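Local coordinates for protein endo-alpha-(1->5)-L-arabinanase (Bacillus licheniformis, PDB 6B7K) that probably cleaves internal alpha-1,5-linked arabinofuranosidic bonds in arabinan, as a calcium-containing glycoside hydrolase of family 43, at residues 19-24 and 283-287; 26-30 and 114-118; 42-46 and 58-63; 206-210 and 220-224. All coordinates share one frame. Numbering follows the deposited sequence.

Interaction 1. Residues 19-24 and 283-287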
loop_
_atom_site.group_PDB
_atom_site.type_symbol
_atom_site.label_atom_id
_atom_site.label_comp_id
_atom_site.label_asym_id
_atom_site.label_seq_id
_atom_site.Cartn_x
_atom_site.Cartn_y
_atom_site.Cartn_z
ATOM N N ASN A 19 -14.367 -8.850 8.312
ATOM C CA ASN A 19 -12.980 -8.413 8.385
ATOM C C ASN A 19 -12.132 -8.939 7.231
ATOM O O ASN A 19 -10.898 -8.959 7.334
ATOM C CB ASN A 19 -12.369 -8.832 9.724
ATOM C CG ASN A 19 -12.394 -10.334 9.934
ATOM O OD1 ASN A 19 -13.227 -11.038 9.362
ATOM N ND2 ASN A 19 -11.480 -10.833 10.758
ATOM N N PHE A 20 -12.760 -9.369 6.139
ATOM C CA PHE A 20 -12.005 -9.791 4.966
ATOM C C PHE A 20 -11.439 -8.573 4.251
ATOM O O PHE A 20 -12.148 -7.587 4.029
ATOM C CB PHE A 20 -12.889 -10.594 4.011
ATOM C CG PHE A 20 -12.292 -10.770 2.639
ATOM C CD1 PHE A 20 -11.394 -11.791 2.389
ATOM C CD2 PHE A 20 -12.625 -9.912 1.600
ATOM C CE1 PHE A 20 -10.840 -11.961 1.133
ATOM C CE2 PHE A 20 -12.071 -10.074 0.342
ATOM C CZ PHE A 20 -11.177 -11.101 0.109
ATOM N N ILE A 21 -10.162 -8.647 3.876
ATOM C CA ILE A 21 -9.502 -7.552 3.177
ATOM C C ILE A 21 -8.294 -8.118 2.448
ATOM O O ILE A 21 -7.813 -9.207 2.761
ATOM C CB ILE A 21 -9.093 -6.422 4.154
ATOM C CG1 ILE A 21 -8.942 -5.097 3.406
ATOM C CG2 ILE A 21 -7.797 -6.779 4.870
ATOM C CD1 ILE A 21 -10.192 -4.672 2.675
ATOM N N HIS A 22 -7.810 -7.374 1.457
ATOM C CA HIS A 22 -6.565 -7.703 0.781
ATOM C C HIS A 22 -5.948 -6.409 0.276
ATOM O O HIS A 22 -6.635 -5.606 -0.363
ATOM C CB HIS A 22 -6.795 -8.681 -0.372
ATOM C CG HIS A 22 -5.584 -9.488 -0.721
ATOM N ND1 HIS A 22 -4.753 -9.168 -1.772
ATOM C CD2 HIS A 22 -5.059 -10.599 -0.152
ATOM C CE1 HIS A 22 -3.772 -10.051 -1.839
ATOM N NE2 HIS A 22 -3.935 -10.929 -0.867
ATOM N N ASP A 23 -4.661 -6.214 0.574
ATOM C CA ASP A 23 -3.935 -4.988 0.262
ATOM C C ASP A 23 -4.615 -3.782 0.909
ATOM O O ASP A 23 -5.090 -2.887 0.201
ATOM C CB ASP A 23 -3.832 -4.801 -1.254
ATOM C CG ASP A 23 -3.336 -6.051 -1.962
ATOM O OD1 ASP A 23 -2.295 -6.602 -1.545
ATOM O OD2 ASP A 23 -3.996 -6.489 -2.931
ATOM N N PRO A 24 -4.668 -3.713 2.238
ATOM C CA PRO A 24 -5.428 -2.653 2.901
ATOM C C PRO A 24 -4.644 -1.358 3.072
ATOM O O PRO A 24 -3.410 -1.326 3.061
ATOM C CB PRO A 24 -5.739 -3.273 4.270
ATOM C CG PRO A 24 -4.536 -4.088 4.553
ATOM C CD PRO A 24 -4.080 -4.644 3.219
ATOM N N VAL A 283 -8.169 -17.564 4.006
ATOM C CA VAL A 283 -8.726 -16.320 3.499
ATOM C C VAL A 283 -8.069 -15.150 4.221
ATOM O O VAL A 283 -7.871 -15.178 5.444
ATOM C CB VAL A 283 -10.255 -16.323 3.661
ATOM C CG1 VAL A 283 -10.637 -16.768 5.048
ATOM C CG2 VAL A 283 -10.831 -14.955 3.369
ATOM N N SER A 284 -7.699 -14.124 3.458
ATOM C CA SER A 284 -6.983 -12.985 4.019
ATOM C C SER A 284 -7.912 -12.129 4.872
ATOM O O SER A 284 -8.970 -11.689 4.411
ATOM C CB SER A 284 -6.369 -12.144 2.901
ATOM O OG SER A 284 -7.357 -11.731 1.975
ATOM N N LYS A 285 -7.509 -11.890 6.116
ATOM C CA LYS A 285 -8.249 -11.069 7.061
ATOM C C LYS A 285 -7.505 -9.759 7.304
ATOM O O LYS A 285 -6.404 -9.532 6.794
ATOM C CB LYS A 285 -8.467 -11.824 8.374
ATOM C CG LYS A 285 -9.058 -13.210 8.203
ATOM C CD LYS A 285 -10.456 -13.141 7.627
ATOM C CE LYS A 285 -11.107 -14.508 7.619
ATOM N NZ LYS A 285 -12.541 -14.429 7.227
ATOM N N LEU A 286 -8.120 -8.891 8.100
ATOM C CA LEU A 286 -7.544 -7.604 8.460
ATOM C C LEU A 286 -6.841 -7.717 9.806
ATOM O O LEU A 286 -7.432 -8.185 10.784
ATOM C CB LEU A 286 -8.623 -6.522 8.512
ATOM C CG LEU A 286 -8.173 -5.125 8.948
ATOM C CD1 LEU A 286 -7.111 -4.590 8.002
ATOM C CD2 LEU A 286 -9.362 -4.180 9.026
ATOM N N LEU A 287 -5.581 -7.295 9.850
ATOM C CA LEU A 287 -4.793 -7.279 11.076
ATOM C C LEU A 287 -4.291 -5.863 11.311
ATOM O O LEU A 287 -3.633 -5.280 10.441
ATOM C CB LEU A 287 -3.623 -8.261 11.002
ATOM C CG LEU A 287 -3.970 -9.730 11.245
ATOM C CD1 LEU A 287 -2.704 -10.546 11.436
ATOM C CD2 LEU A 287 -4.888 -9.866 12.451
#
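Three hydrogen bonds, two of them weak, join loop 19-24 to strand 284-287 around a single backbone bridge between Phe20 and Lys285 (CA to CA 4.5 Å). The amide Leu286 N reaches Asn19 O at 2.9 Å, but its N-H...O angle of 124° makes the bond weak; the same Asn19 O also receives a CA-H...O contact from Lys285 CA at 3.4 Å. Ile21 N donates to Ser284 O at 3.3 Å, straight (165°) yet long, and again weak. The short bond is the side-chain one: Ser284 OG gives its proton to Ile21 O at 2.7 Å. Ile21 O and Ser284 O, both acceptors, lie 3.2 Å apart, so the serine hydroxyl supplies the donor that this carbonyl needs. Apolar pairs close the flanks, Phe20 CD1 on Val283 CG2 (3.4 Å) and Ile21 CG2 on Leu286 CB (3.7 Å). Other groups turn outward: Asn19 ND2 bonds Thr15, Phe20 O takes Arg45 NE, and His22 NE2 pairs with Tyr276; within the loop, His22 ND1 makes a weak bond to Asp23 OD2 (3.0 Å). Asp23, the predicted proton acceptor of catalysis, touches nothing on 283-287, and its OD2 also bonds Thr38. With bent or long backbone bonds and one short hydroxyl bond, the chemistry implies that Ser284 ties the last-blade strand to the loop that carries the probable catalytic base, two residues before it.

Interaction 2. Residues 26-30 and 114-118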
loop_
_atom_site.group_PDB
_atom_site.type_symbol
_atom_site.label_atom_id
_atom_site.label_comp_id
_atom_site.label_asym_id
_atom_site.label_seq_id
_atom_site.Cartn_x
_atom_site.Cartn_y
_atom_site.Cartn_z
ATOM N N ILE A 26 -5.430 2.050 5.730
ATOM C CA ILE A 26 -6.325 2.523 6.780
ATOM C C ILE A 26 -6.398 4.041 6.759
ATOM O O ILE A 26 -5.424 4.742 6.446
ATOM C CB ILE A 26 -5.878 2.005 8.166
ATOM C CG1 ILE A 26 -6.930 2.321 9.233
ATOM C CG2 ILE A 26 -4.541 2.602 8.560
ATOM C CD1 ILE A 26 -8.281 1.693 8.977
ATOM N N ILE A 27 -7.584 4.553 7.088
ATOM C CA ILE A 27 -7.838 5.974 7.297
ATOM C C ILE A 27 -8.927 6.060 8.363
ATOM O O ILE A 27 -9.508 5.051 8.767
ATOM C CB ILE A 27 -8.246 6.688 5.986
ATOM C CG1 ILE A 27 -8.267 8.219 6.144
ATOM C CG2 ILE A 27 -9.588 6.172 5.486
ATOM C CD1 ILE A 27 -6.967 8.819 6.633
ATOM N N LYS A 28 -9.206 7.276 8.829
ATOM C CA LYS A 28 -10.091 7.460 9.976
ATOM C C LYS A 28 -10.667 8.865 9.903
ATOM O O LYS A 28 -9.947 9.837 10.148
ATOM C CB LYS A 28 -9.324 7.238 11.271
ATOM C CG LYS A 28 -10.175 7.000 12.496
ATOM C CD LYS A 28 -9.296 7.011 13.727
ATOM C CE LYS A 28 -10.095 6.814 14.996
ATOM N NZ LYS A 28 -11.277 7.709 15.067
ATOM N N GLU A 29 -11.947 8.968 9.557
ATOM C CA GLU A 29 -12.643 10.243 9.453
ATOM C C GLU A 29 -13.652 10.336 10.594
ATOM O O GLU A 29 -14.560 9.500 10.692
ATOM C CB GLU A 29 -13.346 10.376 8.101
ATOM C CG GLU A 29 -14.232 11.603 7.978
ATOM C CD GLU A 29 -15.023 11.617 6.683
ATOM O OE1 GLU A 29 -14.432 11.887 5.618
ATOM O OE2 GLU A 29 -16.241 11.349 6.730
ATOM N N GLY A 30 -13.496 11.347 11.443
ATOM C CA GLY A 30 -14.284 11.394 12.654
ATOM C C GLY A 30 -13.918 10.233 13.551
ATOM O O GLY A 30 -12.741 9.893 13.723
ATOM N N ASP A 114 -13.938 15.248 -0.809
ATOM C CA ASP A 114 -13.798 16.101 0.363
ATOM C C ASP A 114 -14.197 15.403 1.652
ATOM O O ASP A 114 -13.822 15.867 2.736
ATOM C CB ASP A 114 -14.650 17.366 0.210
ATOM C CG ASP A 114 -16.132 17.097 0.401
ATOM O OD1 ASP A 114 -16.683 16.240 -0.318
ATOM O OD2 ASP A 114 -16.742 17.732 1.286
ATOM N N ARG A 115 -14.951 14.311 1.559
ATOM C CA ARG A 115 -15.459 13.622 2.742
ATOM C C ARG A 115 -15.839 12.210 2.336
ATOM O O ARG A 115 -16.736 12.026 1.507
ATOM C CB ARG A 115 -16.661 14.362 3.334
ATOM C CG ARG A 115 -17.325 13.632 4.488
ATOM C CD ARG A 115 -18.382 14.492 5.156
ATOM N NE ARG A 115 -19.414 14.923 4.218
ATOM C CZ ARG A 115 -20.543 14.263 3.987
ATOM N NH1 ARG A 115 -20.795 13.127 4.622
ATOM N NH2 ARG A 115 -21.422 14.740 3.117
ATOM N N ILE A 116 -15.160 11.218 2.919
ATOM C CA ILE A 116 -15.390 9.827 2.537
ATOM C C ILE A 116 -16.842 9.428 2.767
ATOM O O ILE A 116 -17.413 8.656 1.986
ATOM C CB ILE A 116 -14.416 8.909 3.301
ATOM C CG1 ILE A 116 -12.972 9.249 2.927
ATOM C CG2 ILE A 116 -14.720 7.445 3.022
ATOM C CD1 ILE A 116 -11.933 8.386 3.615
ATOM N N SER A 117 -17.470 9.961 3.817
ATOM C CA SER A 117 -18.838 9.574 4.141
ATOM C C SER A 117 -19.857 10.084 3.127
ATOM O O SER A 117 -21.022 9.671 3.185
ATOM C CB SER A 117 -19.207 10.064 5.543
ATOM O OG SER A 117 -19.411 11.464 5.563
ATOM N N SER A 118 -19.462 10.966 2.206
ATOM C CA SER A 118 -20.371 11.350 1.134
ATOM C C SER A 118 -20.485 10.265 0.072
ATOM O O SER A 118 -21.500 10.207 -0.630
ATOM C CB SER A 118 -19.916 12.659 0.487
ATOM O OG SER A 118 -18.829 12.442 -0.394
#
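The backbones of strand 26-29 and the turn 114-118 stay well apart: the nearest CA pair, Glu29 and Ile116, is separated by 7.5 Å, so no backbone pairing forms, and the Glu29 side chain spans the gap to backbone amides of the turn. Residues 116-118 form a short 3-10 segment, tightened by a bond from Ser118 N to Arg115 O at 3.0 Å and another from Ser118 OG to Arg115 O at 2.9 Å. Its first amides face Glu29, whose CA-to-CB bond points toward them. Extended through two t rotamers, the Glu29 carboxylate accepts Ile116 N at OE1 (2.9 Å, 139°), and its OE2 takes two weak bonds, from Ser117 N at 3.5 Å and Ser117 OG at 3.4 Å. In the five-bladed beta-propeller of family 43, strand 25-29 is an outermost strand of the first blade, and the turn links strands 106-113 and 122-130 of the second, so this glutamate reaches from one blade to the next at the rim. Beneath the polar pair, Ile27 CG2 meets Ile116 CD1 at 3.7 Å; both also pack on Phe36 of strand 32-38 and Ile85 of strand 81-87. At the exposed side, Arg115 NH1 lies only 2.4 Å from Ser117 OG, a very short bond, while Arg115 CG passes 3.4 Å from Glu29 OE2. Lys28 points away from the turn, its NZ bonding Gly30 O at 3.0 Å.

Interaction 3. Residues 42-46 and 58-63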
loop_
_atom_site.group_PDB
_atom_site.type_symbol
_atom_site.label_atom_id
_atom_site.label_comp_id
_atom_site.label_asym_id
_atom_site.label_seq_id
_atom_site.Cartn_x
_atom_site.Cartn_y
_atom_site.Cartn_z
ATOM N N THR A 42 -15.914 -6.189 -8.184
ATOM C CA THR A 42 -15.581 -5.073 -9.053
ATOM C C THR A 42 -15.208 -3.877 -8.197
ATOM O O THR A 42 -15.679 -3.735 -7.067
ATOM C CB THR A 42 -16.729 -4.700 -9.990
ATOM O OG1 THR A 42 -17.360 -5.894 -10.460
ATOM C CG2 THR A 42 -16.191 -3.919 -11.209
ATOM N N GLY A 43 -14.313 -3.050 -8.725
ATOM C CA GLY A 43 -13.944 -1.817 -8.058
ATOM C C GLY A 43 -13.018 -1.977 -6.869
ATOM O O GLY A 43 -12.057 -2.752 -6.920
ATOM N N LEU A 44 -13.295 -1.241 -5.795
ATOM C CA LEU A 44 -12.449 -1.205 -4.609
ATOM C C LEU A 44 -13.289 -1.486 -3.372
ATOM O O LEU A 44 -14.399 -0.962 -3.232
ATOM C CB LEU A 44 -11.755 0.153 -4.472
ATOM C CG LEU A 44 -10.724 0.480 -5.550
ATOM C CD1 LEU A 44 -10.316 1.938 -5.472
ATOM C CD2 LEU A 44 -9.510 -0.429 -5.404
ATOM N N ARG A 45 -12.751 -2.310 -2.476
ATOM C CA ARG A 45 -13.470 -2.739 -1.284
ATOM C C ARG A 45 -13.238 -1.765 -0.137
ATOM O O ARG A 45 -12.112 -1.324 0.104
ATOM C CB ARG A 45 -13.028 -4.146 -0.878
ATOM C CG ARG A 45 -13.630 -4.655 0.419
ATOM C CD ARG A 45 -13.513 -6.171 0.512
ATOM N NE ARG A 45 -13.835 -6.674 1.845
ATOM C CZ ARG A 45 -15.073 -6.849 2.303
ATOM N NH1 ARG A 45 -16.115 -6.552 1.538
ATOM N NH2 ARG A 45 -15.267 -7.316 3.530
ATOM N N VAL A 46 -14.321 -1.423 0.563
ATOM C CA VAL A 46 -14.270 -0.538 1.718
ATOM C C VAL A 46 -15.047 -1.185 2.852
ATOM O O VAL A 46 -16.168 -1.665 2.648
ATOM C CB VAL A 46 -14.845 0.856 1.400
ATOM C CG1 VAL A 46 -14.822 1.726 2.640
ATOM C CG2 VAL A 46 -14.065 1.512 0.276
ATOM N N ALA A 58 -19.014 -1.655 3.414
ATOM C CA ALA A 58 -19.287 -0.282 3.026
ATOM C C ALA A 58 -19.388 -0.214 1.512
ATOM O O ALA A 58 -18.905 -1.111 0.812
ATOM C CB ALA A 58 -18.188 0.663 3.531
ATOM N N PRO A 59 -20.032 0.821 0.972
ATOM C CA PRO A 59 -20.177 0.916 -0.487
ATOM C C PRO A 59 -18.826 0.868 -1.184
ATOM O O PRO A 59 -17.873 1.538 -0.781
ATOM C CB PRO A 59 -20.872 2.267 -0.687
ATOM C CG PRO A 59 -21.623 2.487 0.572
ATOM C CD PRO A 59 -20.788 1.882 1.667
ATOM N N SER A 60 -18.751 0.056 -2.233
ATOM C CA SER A 60 -17.518 -0.109 -2.980
ATOM C C SER A 60 -17.267 1.093 -3.882
ATOM O O SER A 60 -18.198 1.760 -4.340
ATOM C CB SER A 60 -17.571 -1.387 -3.814
ATOM O OG SER A 60 -17.826 -2.513 -2.992
ATOM N N ILE A 61 -15.990 1.369 -4.130
ATOM C CA ILE A 61 -15.595 2.431 -5.046
ATOM C C ILE A 61 -15.558 1.862 -6.454
ATOM O O ILE A 61 -15.156 0.710 -6.662
ATOM C CB ILE A 61 -14.234 3.029 -4.643
ATOM C CG1 ILE A 61 -14.205 3.328 -3.145
ATOM C CG2 ILE A 61 -13.956 4.300 -5.434
ATOM C CD1 ILE A 61 -15.240 4.332 -2.705
ATOM N N PHE A 62 -15.995 2.665 -7.426
ATOM C CA PHE A 62 -16.064 2.280 -8.832
ATOM C C PHE A 62 -16.893 1.016 -9.023
ATOM O O PHE A 62 -16.343 -0.031 -9.389
ATOM C CB PHE A 62 -14.661 2.068 -9.401
ATOM C CG PHE A 62 -13.751 3.245 -9.224
ATOM C CD1 PHE A 62 -14.195 4.529 -9.493
ATOM C CD2 PHE A 62 -12.451 3.068 -8.782
ATOM C CE1 PHE A 62 -13.358 5.614 -9.332
ATOM C CE2 PHE A 62 -11.608 4.148 -8.615
ATOM C CZ PHE A 62 -12.063 5.425 -8.891
ATOM N N PRO A 63 -18.207 1.057 -8.780
ATOM C CA PRO A 63 -19.024 -0.137 -9.053
ATOM C C PRO A 63 -19.044 -0.509 -10.522
ATOM O O PRO A 63 -19.180 -1.692 -10.856
ATOM C CB PRO A 63 -20.417 0.267 -8.548
ATOM C CG PRO A 63 -20.170 1.392 -7.597
ATOM C CD PRO A 63 -19.002 2.133 -8.166
#
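Leu44, Val46, Ala58 and Ile61 put their side chains on one face of an antiparallel hairpin and form its apolar centre. Leu44 CB lies 3.8 Å from Ile61 CB, Val46 CG2 3.9 Å from Ile61 CG1, and Val46 CG1 3.6 Å from Ala58 CB; Leu44 CD1 touches Phe62 CE2 at 4.1 Å. Around this core the main chains pair at 160°, with axes 4.9 Å apart. Leu44 and Ile61 are a hydrogen-bonded pair: Leu44 N to Ile61 O at 2.8 Å and Ile61 N to Leu44 O at 3.0 Å. Towards Ala58 the pairing loosens, Ala58 N reaching Val46 O at 2.9 Å but only 128°, a weak bond. At the other end, Gly43 has positive phi (76°), and its CA approaches Ile61 O at 3.1 Å; a CB there would clash with that oxygen. Arg45 turns away from the partner strand, its polar end forming a salt bridge with Asp18 and a hydrogen bond to Phe20 O. Within the first propeller blade, strand 44-49 lies between 54-61 and 32-38, and Phe36 of strand 32-38 packs on Val46 and Ile61; from the second blade, Leu94 of strand 92-98 meets Leu44 and Ile61, and Phe62 stacks edge-to-face with Trp69 of helix 69-72.

Interaction 4. Residues 206-210 and 220-224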
loop_
_atom_site.group_PDB
_atom_site.type_symbol
_atom_site.label_atom_id
_atom_site.label_comp_id
_atom_site.label_asym_id
_atom_site.label_seq_id
_atom_site.Cartn_x
_atom_site.Cartn_y
_atom_site.Cartn_z
ATOM N N PHE A 206 8.493 0.939 4.485
ATOM C CA PHE A 206 8.040 -0.431 4.684
ATOM C C PHE A 206 7.750 -1.058 3.328
ATOM O O PHE A 206 7.303 -0.375 2.403
ATOM C CB PHE A 206 6.780 -0.482 5.551
ATOM C CG PHE A 206 6.949 0.115 6.918
ATOM C CD1 PHE A 206 6.887 1.487 7.106
ATOM C CD2 PHE A 206 7.140 -0.697 8.021
ATOM C CE1 PHE A 206 7.029 2.036 8.365
ATOM C CE2 PHE A 206 7.286 -0.154 9.283
ATOM C CZ PHE A 206 7.229 1.215 9.454
ATOM N N VAL A 207 8.013 -2.360 3.209
ATOM C CA VAL A 207 7.758 -3.107 1.981
ATOM C C VAL A 207 7.274 -4.504 2.345
ATOM O O VAL A 207 7.315 -4.925 3.502
ATOM C CB VAL A 207 9.002 -3.206 1.067
ATOM C CG1 VAL A 207 9.417 -1.837 0.533
ATOM C CG2 VAL A 207 10.146 -3.873 1.803
ATOM N N SER A 208 6.822 -5.229 1.327
ATOM C CA SER A 208 6.409 -6.617 1.463
ATOM C C SER A 208 7.342 -7.492 0.637
ATOM O O SER A 208 7.620 -7.182 -0.526
ATOM C CB SER A 208 4.956 -6.804 1.021
ATOM O OG SER A 208 4.087 -6.014 1.812
ATOM N N PHE A 209 7.823 -8.574 1.238
ATOM C CA PHE A 209 8.750 -9.487 0.590
ATOM C C PHE A 209 8.039 -10.760 0.146
ATOM O O PHE A 209 7.107 -11.234 0.801
ATOM C CB PHE A 209 9.905 -9.857 1.528
ATOM C CG PHE A 209 10.996 -8.822 1.603
ATOM C CD1 PHE A 209 11.002 -7.726 0.754
ATOM C CD2 PHE A 209 12.029 -8.960 2.519
ATOM C CE1 PHE A 209 12.011 -6.782 0.826
ATOM C CE2 PHE A 209 13.041 -8.021 2.595
ATOM C CZ PHE A 209 13.032 -6.930 1.748
ATOM N N ASP A 210 8.493 -11.300 -0.988
ATOM C CA ASP A 210 8.148 -12.638 -1.462
ATOM C C ASP A 210 6.696 -12.752 -1.933
ATOM O O ASP A 210 6.081 -11.751 -2.311
ATOM C CB ASP A 210 8.464 -13.673 -0.376
ATOM C CG ASP A 210 9.882 -13.550 0.163
ATOM O OD1 ASP A 210 10.821 -13.407 -0.650
ATOM O OD2 ASP A 210 10.058 -13.596 1.402
ATOM N N TYR A 220 4.976 -14.411 2.726
ATOM C CA TYR A 220 4.815 -12.969 2.678
ATOM C C TYR A 220 5.385 -12.387 3.960
ATOM O O TYR A 220 5.037 -12.834 5.059
ATOM C CB TYR A 220 3.334 -12.590 2.505
ATOM C CG TYR A 220 3.036 -11.439 1.551
ATOM C CD1 TYR A 220 3.966 -11.026 0.607
ATOM C CD2 TYR A 220 1.813 -10.769 1.600
ATOM C CE1 TYR A 220 3.689 -9.979 -0.262
ATOM C CE2 TYR A 220 1.530 -9.719 0.738
ATOM C CZ TYR A 220 2.470 -9.328 -0.186
ATOM O OH TYR A 220 2.178 -8.292 -1.040
ATOM N N LYS A 221 6.246 -11.383 3.825
ATOM C CA LYS A 221 6.908 -10.776 4.966
ATOM C C LYS A 221 6.775 -9.263 4.884
ATOM O O LYS A 221 6.388 -8.706 3.855
ATOM C CB LYS A 221 8.383 -11.185 5.034
ATOM C CG LYS A 221 8.593 -12.668 5.246
ATOM C CD LYS A 221 10.041 -13.028 4.983
ATOM C CE LYS A 221 10.233 -14.529 4.970
ATOM N NZ LYS A 221 9.444 -15.155 3.877
ATOM N N ILE A 222 7.092 -8.602 5.993
ATOM C CA ILE A 222 7.077 -7.147 6.092
ATOM C C ILE A 222 8.455 -6.702 6.557
ATOM O O ILE A 222 8.908 -7.103 7.637
ATOM C CB ILE A 222 5.988 -6.647 7.054
ATOM C CG1 ILE A 222 4.598 -6.991 6.515
ATOM C CG2 ILE A 222 6.124 -5.148 7.279
ATOM C CD1 ILE A 222 3.476 -6.627 7.456
ATOM N N ALA A 223 9.119 -5.883 5.744
ATOM C CA ALA A 223 10.464 -5.406 6.030
ATOM C C ALA A 223 10.507 -3.891 5.900
ATOM O O ALA A 223 9.754 -3.299 5.121
ATOM C CB ALA A 223 11.496 -6.040 5.091
ATOM N N TYR A 224 11.407 -3.269 6.658
ATOM C CA TYR A 224 11.474 -1.817 6.748
ATOM C C TYR A 224 12.914 -1.339 6.628
ATOM O O TYR A 224 13.866 -2.113 6.767
ATOM C CB TYR A 224 10.858 -1.309 8.063
ATOM C CG TYR A 224 11.420 -1.962 9.305
ATOM C CD1 TYR A 224 10.921 -3.173 9.762
ATOM C CD2 TYR A 224 12.445 -1.364 10.025
ATOM C CE1 TYR A 224 11.429 -3.776 10.894
ATOM C CE2 TYR A 224 12.958 -1.958 11.164
ATOM C CZ TYR A 224 12.446 -3.166 11.592
ATOM O OH TYR A 224 12.950 -3.767 12.721
#
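A small knob fits beneath a large plate where strands 206-209 and 221-224 meet: Ala223 CB sits over one face of the Phe209 ring, 3.9 Å from its centroid and 26° off the normal, a CH-pi contact. Val207 lies on the same face of the sheet as both, its CG2 4.2 Å from Ala223 CB, and Phe209 CB is 4.0 Å from Lys221 CB. On the reverse face, Phe206 CD2 rests 3.8 Å from Tyr224 CB. The strands form a beta-hairpin in the fourth blade of the propeller, antiparallel at 145° with axes 4.6 Å apart. Val207 N to Ala223 O (2.8 Å) and Ala223 N to Val207 O (3.0 Å) make one hydrogen-bonded pair; Phe209 N to Lys221 O (3.0 Å) and Lys221 N to Phe209 O (3.1 Å) make the next. Near the loop end, the Tyr220 ring swings back across the partner strand: its CE1 lies 3.7 Å from Ser208 CB, and its edge meets Phe209 O, 3.2 Å from Tyr220 CD1. Its OH bonds weakly to Glu192, the predicted proton donor. On the face of Val207, Phe209 and Ala223, Lys221 NZ reaches Asp210 OD2 at 3.0 Å, a salt bridge; on the other, Ser208 OG bonds Gln263.

Two contacts join different parts of one five-bladed propeller and two are hairpins within a blade. Interaction 1 joins the N-terminal loop to strand 284-293 of the last blade, and its sequence span encloses all the others. Interaction 3 lies within the span of interaction 2, and interaction 4 follows both. Interactions 2 and 3 share the first-blade sheet, with centres 14 Å apart, while interaction 4, in the fourth blade, is 26 to 27 Å from either. Interactions 1 and 3 touch, Phe20 O to Arg45 NE at 2.9 Å. Interactions 1 and 4, centres 16 Å apart, do not touch (nearest atoms about 5 Å); the first holds the predicted base, Asp23, the second adjoins the predicted acid, Glu192.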